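Local coordinates for tripartite terminase subunit 3 (Human herpesvirus 5, PDB 3N4P), which forms the large subunit of the viral terminase motor that packages genomic DNA into capsids, this chain being its DNA-cutting C-terminal nuclease domain, at residues Asp57-Thr62 with His128-Glu133. Sequence-based numbering, arbitrary orientation.
Sequences DYFGKT and HPYLDE
Lys61 and Leu131 sit where the two backbones draw closest, CA to CA 4.3 Å, and the touching parts, Phe59 to Thr62 and Tyr130 to Glu133, run the same way, 24° apart end to end. Lys61 O collects both backbone donors that cross here. Asp132 N donates to Lys61 O at 2.8 Å, in the carbonyl plane, while Glu133 N adds a weak bond to the same oxygen. Leu131 CA also closes on Lys61 O as a CA-H...O contact of 3.4 Å. A type I turn from His128 to Leu131, closed by Leu131 N to His128 O, leads the chain out of helix 109-127 and into this pairing.

Thr62 and Glu133 then form a parallel bridge, the first pair of strands 62-67 and 133-138. Helix 109-127 precedes the second of these neighbours in the mixed central sheet, which, with helices packed around it, suits the RNase H-like fold of terminase nucleases; the contact itself lies away from the magnesium-bearing acidic site.

The Thr62 and Glu133 side chains leave from the same face of the sheet, and Thr62 OG1 donates to Glu133 OE1 at 2.8 Å, arriving on the anti side and 33° out of the carboxylate plane. Glu133 is extended, CG anti to the backbone N, and its carboxylate also forms salt bridges with Arg135 and Arg165, which probably favour the charged form.

At the other end, Tyr130 lies obliquely against Phe59, ring centroids 4.8 Å apart and planes at 43°. Tyr130 CE2 presses on Phe59 CB at 3.5 Å, and the phenol oxygen passes beside Phe59 CD2 to hydrogen-bond with the hydroxyl of Tyr95. Gly60 O meets the edge of the Tyr130 ring, in its plane, and also touches Leu131 CD2 at 3.6 Å.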
loop_
_atom_site.group_PDB
_atom_site.type_symbol
_atom_site.label_atom_id
_atom_site.label_comp_id
_atom_site.label_asym_id
_atom_site.label_seq_id
_atom_site.Cartn_x
_atom_site.Cartn_y
_atom_site.Cartn_z
ATOM N N ASP B 57 13.324 -4.870 12.035
ATOM C CA ASP B 57 14.200 -6.031 11.898
ATOM C C ASP B 57 14.365 -6.421 10.439
ATOM O O ASP B 57 15.472 -6.705 10.019
ATOM C CB ASP B 57 13.671 -7.213 12.724
ATOM C CG ASP B 57 12.963 -6.753 14.007
ATOM O OD1 ASP B 57 11.843 -6.148 13.863
ATOM O OD2 ASP B 57 13.530 -6.982 15.115
ATOM N N TYR B 58 13.279 -6.358 9.669
ATOM C CA TYR B 58 13.247 -6.797 8.271
ATOM C C TYR B 58 13.567 -5.766 7.189
ATOM O O TYR B 58 13.553 -6.107 6.012
ATOM C CB TYR B 58 11.899 -7.511 7.978
ATOM C CG TYR B 58 11.812 -8.783 8.793
ATOM C CD1 TYR B 58 12.288 -9.983 8.269
ATOM C CD2 TYR B 58 11.385 -8.761 10.129
ATOM C CE1 TYR B 58 12.272 -11.162 9.029
ATOM C CE2 TYR B 58 11.385 -9.940 10.917
ATOM C CZ TYR B 58 11.820 -11.129 10.341
ATOM O OH TYR B 58 11.828 -12.301 11.058
ATOM N N PHE B 59 13.874 -4.522 7.557
ATOM C CA PHE B 59 14.284 -3.542 6.535
ATOM C C PHE B 59 15.757 -3.573 6.237
ATOM O O PHE B 59 16.598 -3.707 7.138
ATOM C CB PHE B 59 13.886 -2.113 6.930
ATOM C CG PHE B 59 12.412 -1.881 6.888
ATOM C CD1 PHE B 59 11.598 -2.285 7.954
ATOM C CD2 PHE B 59 11.830 -1.290 5.791
ATOM C CE1 PHE B 59 10.213 -2.092 7.924
ATOM C CE2 PHE B 59 10.449 -1.088 5.750
ATOM C CZ PHE B 59 9.630 -1.531 6.823
ATOM N N GLY B 60 16.111 -3.395 4.978
ATOM C CA GLY B 60 17.529 -3.172 4.720
ATOM C C GLY B 60 17.964 -1.842 5.363
ATOM O O GLY B 60 17.172 -0.916 5.442
ATOM N N LYS B 61 19.215 -1.757 5.852
ATOM C CA LYS B 61 19.676 -0.527 6.480
ATOM C C LYS B 61 20.443 0.385 5.527
ATOM O O LYS B 61 20.908 1.473 5.906
ATOM C CB LYS B 61 20.460 -0.840 7.760
ATOM C CG LYS B 61 19.631 -1.783 8.613
ATOM C CD LYS B 61 20.181 -1.896 10.007
ATOM C CE LYS B 61 19.039 -2.322 10.916
ATOM N NZ LYS B 61 19.562 -3.161 12.053
ATOM N N THR B 62 20.533 -0.044 4.284
ATOM C CA THR B 62 21.250 0.711 3.327
ATOM C C THR B 62 20.358 1.367 2.301
ATOM O O THR B 62 19.603 0.700 1.641
ATOM C CB THR B 62 22.300 -0.169 2.629
ATOM O OG1 THR B 62 23.256 -0.571 3.598
ATOM C CG2 THR B 62 23.053 0.651 1.587
ATOM N N HIS B 128 13.351 7.673 7.938
ATOM C CA HIS B 128 13.600 6.251 8.161
ATOM C C HIS B 128 14.874 6.049 8.950
ATOM O O HIS B 128 15.943 5.807 8.380
ATOM C CB HIS B 128 13.735 5.577 6.805
ATOM C CG HIS B 128 12.592 5.841 5.881
ATOM N ND1 HIS B 128 12.549 6.936 5.042
ATOM C CD2 HIS B 128 11.451 5.148 5.656
ATOM C CE1 HIS B 128 11.429 6.906 4.340
ATOM N NE2 HIS B 128 10.743 5.832 4.699
ATOM N N PRO B 129 14.781 6.172 10.278
ATOM C CA PRO B 129 16.014 6.308 11.043
ATOM C C PRO B 129 16.831 5.021 11.033
ATOM O O PRO B 129 18.042 5.030 11.376
ATOM C CB PRO B 129 15.531 6.635 12.453
ATOM C CG PRO B 129 14.052 6.229 12.504
ATOM C CD PRO B 129 13.569 5.994 11.114
ATOM N N TYR B 130 16.173 3.922 10.667
ATOM C CA TYR B 130 16.846 2.641 10.683
ATOM C C TYR B 130 17.920 2.637 9.600
ATOM O O TYR B 130 18.766 1.772 9.614
ATOM C CB TYR B 130 15.850 1.470 10.490
ATOM C CG TYR B 130 14.929 1.615 9.312
ATOM C CD1 TYR B 130 13.713 2.304 9.429
ATOM C CD2 TYR B 130 15.265 1.095 8.075
ATOM C CE1 TYR B 130 12.871 2.443 8.365
ATOM C CE2 TYR B 130 14.426 1.300 6.976
ATOM C CZ TYR B 130 13.220 1.927 7.143
ATOM O OH TYR B 130 12.368 2.097 6.073
ATOM N N LEU B 131 17.869 3.596 8.653
ATOM C CA LEU B 131 18.808 3.585 7.556
ATOM C C LEU B 131 20.138 4.116 8.116
ATOM O O LEU B 131 20.168 5.226 8.642
ATOM C CB LEU B 131 18.320 4.505 6.469
ATOM C CG LEU B 131 17.090 4.073 5.696
ATOM C CD1 LEU B 131 16.776 5.088 4.578
ATOM C CD2 LEU B 131 17.158 2.656 5.121
ATOM N N ASP B 132 21.202 3.303 8.049
ATOM C CA ASP B 132 22.491 3.675 8.649
ATOM C C ASP B 132 23.684 3.818 7.700
ATOM O O ASP B 132 24.788 4.156 8.166
ATOM C CB ASP B 132 22.843 2.788 9.888
ATOM C CG ASP B 132 23.322 1.328 9.535
ATOM O OD1 ASP B 132 23.183 0.811 8.377
ATOM O OD2 ASP B 132 23.848 0.675 10.491
ATOM N N GLU B 133 23.448 3.620 6.397
ATOM C CA GLU B 133 24.455 3.740 5.324
ATOM C C GLU B 133 23.853 4.219 3.998
ATOM O O GLU B 133 22.715 3.904 3.697
ATOM C CB GLU B 133 25.077 2.369 5.110
ATOM C CG GLU B 133 26.271 2.222 4.143
ATOM C CD GLU B 133 26.772 0.754 4.122
ATOM O OE1 GLU B 133 26.071 -0.149 3.535
ATOM O OE2 GLU B 133 27.849 0.479 4.716
#